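Long-range contact in LacI family transcription regulator (Bifidobacterium animalis subsp. lactis, PDB 4O5A), which probably acts as a LacI-family transcription regulator, binding DNA under the control of a small effector that its periplasmic-binding-protein-like domain would recognise: residues A[251-262]-A[279-290]. Residues are numbered along the deposited sequence; the frame is centred on the assembly and turned at random.
Sequences TAIIYDNDVMAL and LSIISWGDSFMN
Ser-287 OG is gripped from two sides: it donates to Asp-258 OD2 at 2.6 Å, meeting that oxygen on its anti side, and as N-cap accepts from Met-289 N. Asp-258, in the first turn of helix 258-271, reaches it with CG set between backbone N and carbonyl carbon (chi1 53°), while OD1 takes a weak bond from Val-259 N. The side chain of selenomethionine Met-289, bent near its end, crosses that of Asp-258 at about a right angle; its CE lies 3.6 Å from Val-259 CG1, and its CG touches Leu-262 CD2. With an alanine here instead of Asp-258, the Ser-287 hydroxyl would probably lose its carboxylate acceptor and Met-289 CE would be less confined. Away from the helix starts, strands 252-255 and 280-284 run parallel, joined by five backbone bonds from Ser-280 N to Thr-251 O through Trp-284 N to Tyr-255 O (2.8 Å). Ile-281 CG2 sits 3.7 Å from Tyr-255 CE2, and Ala-261 CB packs against Ser-283 CB, seating the helix on the sheet. Here a beta-alpha-beta crossover of the periplasmic-binding-protein fold combines an apolar core with a serine-carboxylate clasp, which is likely to hold two helix starts together beside the place where Met-289 packs on Met-289 of the second subunit.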
ATOM      1  N   THR A 251      -6.686  -8.025  28.382  1.00 21.81           N
ATOM      2  CA  THR A 251      -8.025  -8.006  27.799  1.00 20.37           C
ATOM      3  C   THR A 251      -8.100  -7.113  26.557  1.00 18.96           C
ATOM      4  O   THR A 251      -9.128  -7.065  25.881  1.00 17.71           O
ATOM      5  CB  THR A 251      -9.105  -7.584  28.833  1.00 22.42           C
ATOM      6  OG1 THR A 251      -8.762  -6.319  29.424  1.00 23.63           O
ATOM      7  CG2 THR A 251      -9.244  -8.630  29.932  1.00 25.44           C
ATOM      8  N   ALA A 252      -7.033  -6.373  26.278  1.00 16.44           N
ATOM      9  CA  ALA A 252      -6.975  -5.574  25.065  1.00 15.11           C
ATOM     10  C   ALA A 252      -5.535  -5.504  24.590  1.00 15.69           C
ATOM     11  O   ALA A 252      -4.608  -5.457  25.405  1.00 18.37           O
ATOM     12  CB  ALA A 252      -7.541  -4.155  25.321  1.00 16.66           C
ATOM     13  N   ILE A 253      -5.358  -5.535  23.272  1.00 14.80           N
ATOM     14  CA  ILE A 253      -4.044  -5.405  22.651  1.00 13.29           C
ATOM     15  C   ILE A 253      -4.105  -4.331  21.583  1.00 16.65           C
ATOM     16  O   ILE A 253      -5.015  -4.316  20.746  1.00 18.31           O
ATOM     17  CB  ILE A 253      -3.561  -6.748  22.044  1.00 15.02           C
ATOM     18  CG1 ILE A 253      -3.467  -7.794  23.149  1.00 16.31           C
ATOM     19  CG2 ILE A 253      -2.172  -6.582  21.403  1.00 17.21           C
ATOM     20  CD1 ILE A 253      -3.259  -9.220  22.618  1.00 16.50           C
ATOM     21  N   ILE A 254      -3.149  -3.406  21.640  1.00 15.88           N
ATOM     22  CA  ILE A 254      -3.000  -2.379  20.617  1.00 15.20           C
ATOM     23  C   ILE A 254      -1.810  -2.738  19.718  1.00 15.52           C
ATOM     24  O   ILE A 254      -0.702  -2.980  20.203  1.00 17.91           O
ATOM     25  CB  ILE A 254      -2.769  -1.007  21.269  1.00 15.76           C
ATOM     26  CG1 ILE A 254      -3.993  -0.634  22.122  1.00 18.34           C
ATOM     27  CG2 ILE A 254      -2.526   0.040  20.200  1.00 19.19           C
ATOM     28  CD1 ILE A 254      -3.860   0.699  22.824  1.00 26.41           C
ATOM     29  N   TYR A 255      -2.039  -2.780  18.409  1.00 15.31           N
ATOM     30  CA  TYR A 255      -0.984  -3.116  17.461  1.00 14.68           C
ATOM     31  C   TYR A 255      -0.495  -1.903  16.695  1.00 17.86           C
ATOM     32  O   TYR A 255      -1.302  -1.082  16.265  1.00 17.59           O
ATOM     33  CB  TYR A 255      -1.510  -4.122  16.439  1.00 15.42           C
ATOM     34  CG  TYR A 255      -1.891  -5.439  17.057  1.00 15.88           C
ATOM     35  CD1 TYR A 255      -1.015  -6.514  17.027  1.00 15.80           C
ATOM     36  CD2 TYR A 255      -3.126  -5.606  17.661  1.00 16.65           C
ATOM     37  CE1 TYR A 255      -1.363  -7.745  17.603  1.00 15.01           C
ATOM     38  CE2 TYR A 255      -3.497  -6.828  18.230  1.00 17.46           C
ATOM     39  CZ  TYR A 255      -2.614  -7.882  18.199  1.00 16.15           C
ATOM     40  OH  TYR A 255      -2.984  -9.067  18.779  1.00 16.49           O
ATOM     41  N   ASP A 256       0.819  -1.832  16.462  1.00 18.68           N
ATOM     42  CA  ASP A 256       1.400  -0.684  15.763  1.00 21.94           C
ATOM     43  C   ASP A 256       1.096  -0.643  14.258  1.00 20.28           C
ATOM     44  O   ASP A 256       1.378   0.354  13.601  1.00 21.57           O
ATOM     45  CB  ASP A 256       2.917  -0.602  16.004  1.00 26.61           C
ATOM     46  CG  ASP A 256       3.271   0.220  17.243  1.00 31.37           C
ATOM     47  OD1 ASP A 256       2.401   0.384  18.123  1.00 29.70           O
ATOM     48  OD2 ASP A 256       4.428   0.685  17.335  1.00 42.97           O
ATOM     49  N   ASN A 257       0.516  -1.704  13.700  1.00 16.61           N
ATOM     50  CA  ASN A 257       0.008  -1.589  12.335  1.00 15.89           C
ATOM     51  C   ASN A 257      -1.201  -2.460  12.073  1.00 16.24           C
ATOM     52  O   ASN A 257      -1.540  -3.320  12.883  1.00 19.54           O
ATOM     53  CB  ASN A 257       1.094  -1.793  11.268  1.00 21.18           C
ATOM     54  CG  ASN A 257       1.569  -3.245  11.149  1.00 19.52           C
ATOM     55  OD1 ASN A 257       0.993  -4.154  11.728  1.00 23.60           O
ATOM     56  ND2 ASN A 257       2.629  -3.449  10.371  1.00 25.55           N
ATOM     57  N   ASP A 258      -1.834  -2.233  10.931  1.00 18.10           N
ATOM     58  CA  ASP A 258      -3.050  -2.963  10.592  1.00 18.96           C
ATOM     59  C   ASP A 258      -2.849  -4.462  10.360  1.00 19.37           C
ATOM     60  O   ASP A 258      -3.655  -5.267  10.821  1.00 18.57           O
ATOM     61  CB  ASP A 258      -3.756  -2.313   9.384  1.00 19.72           C
ATOM     62  CG  ASP A 258      -2.851  -2.131   8.164  1.00 28.88           C
ATOM     63  OD1 ASP A 258      -1.668  -2.554   8.150  1.00 26.51           O
ATOM     64  OD2 ASP A 258      -3.351  -1.545   7.180  1.00 30.42           O
ATOM     65  N   VAL A 259      -1.787  -4.840   9.651  1.00 16.60           N
ATOM     66  CA  VAL A 259      -1.546  -6.248   9.324  0.58 17.86           C
ATOM     67  C   VAL A 259      -1.336  -7.086  10.580  1.00 17.11           C
ATOM     68  O   VAL A 259      -1.786  -8.233  10.671  1.00 17.40           O
ATOM     69  CB  VAL A 259      -0.343  -6.424   8.363  0.58 20.11           C
ATOM     70  CG1 VAL A 259      -0.664  -5.868   7.005  0.58 21.52           C
ATOM     71  CG2 VAL A 259       0.881  -5.756   8.917  0.58 27.66           C
HETATM   72  N   MSE A 260      -0.656  -6.519  11.573  1.00 16.55           N
HETATM   73  CA  MSE A 260      -0.466  -7.281  12.811  1.00 16.28           C
HETATM   74  C   MSE A 260      -1.751  -7.379  13.642  1.00 16.06           C
HETATM   75  O   MSE A 260      -1.981  -8.394  14.306  1.00 17.40           O
HETATM   76  CB  MSE A 260       0.695  -6.731  13.654  1.00 14.24           C
HETATM   77  CG  MSE A 260       2.033  -6.853  12.935  1.00 17.02           C
HETATM   78 SE   MSE A 260       3.552  -6.651  14.134  0.59 18.48          SE
HETATM   79  CE  MSE A 260       3.244  -4.842  14.712  1.00 20.12           C
ATOM     80  N   ALA A 261      -2.578  -6.331  13.613  1.00 15.38           N
ATOM     81  CA  ALA A 261      -3.872  -6.377  14.295  1.00 15.05           C
ATOM     82  C   ALA A 261      -4.738  -7.482  13.692  1.00 15.25           C
ATOM     83  O   ALA A 261      -5.364  -8.268  14.412  1.00 16.52           O
ATOM     84  CB  ALA A 261      -4.595  -5.008  14.248  1.00 15.87           C
ATOM     85  N   LEU A 262      -4.741  -7.563  12.368  1.00 15.53           N
ATOM     86  CA  LEU A 262      -5.472  -8.639  11.699  1.00 13.30           C
ATOM     87  C   LEU A 262      -4.894 -10.015  12.047  1.00 15.61           C
ATOM     88  O   LEU A 262      -5.637 -10.947  12.362  1.00 15.23           O
ATOM     89  CB  LEU A 262      -5.472  -8.424  10.177  1.00 16.22           C
ATOM     90  CG  LEU A 262      -6.172  -9.532   9.390  1.00 16.27           C
ATOM     91  CD1 LEU A 262      -7.647  -9.544   9.754  1.00 15.66           C
ATOM     92  CD2 LEU A 262      -6.007  -9.264   7.906  1.00 16.22           C
ATOM     93  N   LEU A 279     -11.411 -10.390  24.180  1.00 20.22           N
ATOM     94  CA  LEU A 279     -10.231  -9.608  23.819  1.00 16.27           C
ATOM     95  C   LEU A 279     -10.592  -8.444  22.897  1.00 20.67           C
ATOM     96  O   LEU A 279     -11.166  -8.659  21.830  1.00 19.06           O
ATOM     97  CB  LEU A 279      -9.191 -10.501  23.111  1.00 18.48           C
ATOM     98  CG  LEU A 279      -7.983  -9.772  22.509  1.00 20.49           C
ATOM     99  CD1 LEU A 279      -7.041  -9.272  23.600  1.00 19.45           C
ATOM    100  CD2 LEU A 279      -7.229 -10.687  21.530  1.00 21.06           C
ATOM    101  N   SER A 280     -10.269  -7.218  23.307  1.00 18.52           N
ATOM    102  CA  SER A 280     -10.423  -6.062  22.426  1.00 16.89           C
ATOM    103  C   SER A 280      -9.135  -5.818  21.659  1.00 17.43           C
ATOM    104  O   SER A 280      -8.044  -6.040  22.189  1.00 18.00           O
ATOM    105  CB  SER A 280     -10.780  -4.801  23.230  1.00 15.83           C
ATOM    106  OG  SER A 280     -12.131  -4.824  23.646  1.00 19.60           O
ATOM    107  N   ILE A 281      -9.266  -5.347  20.418  1.00 15.36           N
ATOM    108  CA  ILE A 281      -8.116  -5.088  19.548  1.00 16.22           C
ATOM    109  C   ILE A 281      -8.229  -3.709  18.910  1.00 15.57           C
ATOM    110  O   ILE A 281      -9.297  -3.318  18.443  1.00 16.53           O
ATOM    111  CB  ILE A 281      -7.997  -6.162  18.433  1.00 13.77           C
ATOM    112  CG1 ILE A 281      -7.589  -7.501  19.049  1.00 16.74           C
ATOM    113  CG2 ILE A 281      -6.963  -5.758  17.383  1.00 17.16           C
ATOM    114  CD1 ILE A 281      -7.577  -8.644  18.051  1.00 19.93           C
ATOM    115  N   ILE A 282      -7.121  -2.968  18.905  1.00 16.29           N
ATOM    116  CA  ILE A 282      -7.039  -1.679  18.220  1.00 15.65           C
ATOM    117  C   ILE A 282      -5.827  -1.687  17.278  1.00 13.90           C
ATOM    118  O   ILE A 282      -4.754  -2.187  17.633  1.00 16.58           O
ATOM    119  CB  ILE A 282      -6.898  -0.526  19.226  1.00 13.81           C
ATOM    120  CG1 ILE A 282      -8.148  -0.436  20.091  1.00 16.49           C
ATOM    121  CG2 ILE A 282      -6.667   0.821  18.515  1.00 17.56           C
ATOM    122  CD1 ILE A 282      -8.038   0.586  21.210  1.00 19.85           C
ATOM    123  N   SER A 283      -6.017  -1.140  16.081  1.00 14.57           N
ATOM    124  CA  SER A 283      -4.930  -0.935  15.132  1.00 16.78           C
ATOM    125  C   SER A 283      -4.494   0.515  15.180  1.00 17.55           C
ATOM    126  O   SER A 283      -5.335   1.400  15.071  1.00 16.50           O
ATOM    127  CB  SER A 283      -5.412  -1.209  13.708  1.00 17.63           C
ATOM    128  OG  SER A 283      -4.395  -0.902  12.764  1.00 21.33           O
ATOM    129  N   TRP A 284      -3.191   0.751  15.314  1.00 15.13           N
ATOM    130  CA  TRP A 284      -2.636   2.101  15.214  1.00 16.98           C
ATOM    131  C   TRP A 284      -2.358   2.294  13.735  1.00 21.79           C
ATOM    132  O   TRP A 284      -1.371   1.776  13.209  1.00 29.16           O
ATOM    133  CB  TRP A 284      -1.321   2.200  15.997  1.00 22.94           C
ATOM    134  CG  TRP A 284      -0.953   3.592  16.427  1.00 20.96           C
ATOM    135  CD1 TRP A 284      -1.229   4.746  15.780  1.00 23.01           C
ATOM    136  CD2 TRP A 284      -0.241   3.953  17.624  1.00 21.23           C
ATOM    137  NE1 TRP A 284      -0.729   5.823  16.497  1.00 23.70           N
ATOM    138  CE2 TRP A 284      -0.132   5.359  17.623  1.00 23.16           C
ATOM    139  CE3 TRP A 284       0.294   3.227  18.685  1.00 28.12           C
ATOM    140  CZ2 TRP A 284       0.512   6.048  18.662  1.00 26.03           C
ATOM    141  CZ3 TRP A 284       0.935   3.920  19.713  1.00 26.18           C
ATOM    142  CH2 TRP A 284       1.032   5.312  19.690  1.00 26.18           C
ATOM    143  N   GLY A 285      -3.230   3.028  13.056  1.00 24.52           N
ATOM    144  CA  GLY A 285      -3.156   3.140  11.607  1.00 24.08           C
ATOM    145  C   GLY A 285      -4.386   2.476  11.022  1.00 22.20           C
ATOM    146  O   GLY A 285      -4.809   1.425  11.503  1.00 24.18           O
ATOM    147  N   ASP A 286      -4.985   3.087  10.009  1.00 18.51           N
ATOM    148  CA  ASP A 286      -6.221   2.525   9.470  1.00 21.48           C
ATOM    149  C   ASP A 286      -6.092   2.231   7.984  1.00 23.28           C
ATOM    150  O   ASP A 286      -5.275   2.824   7.289  1.00 25.70           O
ATOM    151  CB  ASP A 286      -7.396   3.474   9.735  1.00 22.01           C
ATOM    152  CG  ASP A 286      -8.750   2.796   9.562  1.00 27.93           C
ATOM    153  OD1 ASP A 286      -8.828   1.554   9.707  1.00 21.54           O
ATOM    154  OD2 ASP A 286      -9.736   3.505   9.287  1.00 30.71           O
ATOM    155  N   SER A 287      -6.890   1.287   7.500  1.00 19.95           N
ATOM    156  CA  SER A 287      -6.920   0.981   6.084  1.00 19.01           C
ATOM    157  C   SER A 287      -8.159   0.152   5.842  1.00 22.95           C
ATOM    158  O   SER A 287      -8.838  -0.212   6.791  1.00 21.03           O
ATOM    159  CB  SER A 287      -5.683   0.192   5.648  1.00 30.76           C
ATOM    160  OG  SER A 287      -5.739  -1.134   6.129  1.00 31.60           O
ATOM    161  N   PHE A 288      -8.434  -0.133   4.576  1.00 21.05           N
ATOM    162  CA  PHE A 288      -9.567  -0.967   4.182  1.00 20.82           C
ATOM    163  C   PHE A 288      -9.516  -2.343   4.837  1.00 20.75           C
ATOM    164  O   PHE A 288     -10.550  -2.993   5.017  1.00 18.85           O
ATOM    165  CB  PHE A 288      -9.593  -1.134   2.669  1.00 22.11           C
ATOM    166  CG  PHE A 288     -10.325  -0.044   1.942  1.00 24.42           C
ATOM    167  CD1 PHE A 288     -11.321   0.693   2.572  1.00 34.20           C
ATOM    168  CD2 PHE A 288     -10.024   0.237   0.619  1.00 25.87           C
ATOM    169  CE1 PHE A 288     -12.001   1.693   1.892  1.00 34.76           C
ATOM    170  CE2 PHE A 288     -10.697   1.242  -0.070  1.00 30.83           C
ATOM    171  CZ  PHE A 288     -11.685   1.971   0.570  1.00 33.50           C
HETATM  172  N   MSE A 289      -8.317  -2.786   5.202  1.00 17.25           N
HETATM  173  CA  MSE A 289      -8.132  -4.084   5.830  1.00 20.57           C
HETATM  174  C   MSE A 289      -8.920  -4.176   7.138  1.00 22.29           C
HETATM  175  O   MSE A 289      -9.518  -5.206   7.454  1.00 17.27           O
HETATM  176  CB  MSE A 289      -6.644  -4.270   6.108  1.00 29.73           C
HETATM  177  CG  MSE A 289      -6.233  -5.617   6.599  1.00 41.06           C
HETATM  178 SE   MSE A 289      -4.337  -5.515   7.060  0.55 26.89          SE
HETATM  179  CE  MSE A 289      -3.669  -4.546   5.518  1.00 27.81           C
ATOM    180  N   ASN A 290      -8.912  -3.094   7.901  1.00 16.83           N
ATOM    181  CA  ASN A 290      -9.635  -3.048   9.166  1.00 15.40           C
ATOM    182  C   ASN A 290     -11.147  -3.134   8.986  1.00 18.39           C
ATOM    183  O   ASN A 290     -11.844  -3.688   9.844  1.00 19.02           O
ATOM    184  CB  ASN A 290      -9.246  -1.797   9.965  1.00 19.46           C
ATOM    185  CG  ASN A 290      -7.841  -1.892  10.529  1.00 25.41           C
ATOM    186  OD1 ASN A 290      -7.345  -2.996  10.821  1.00 21.10           O
ATOM    187  ND2 ASN A 290      -7.179  -0.746  10.662  1.00 20.06           N
TER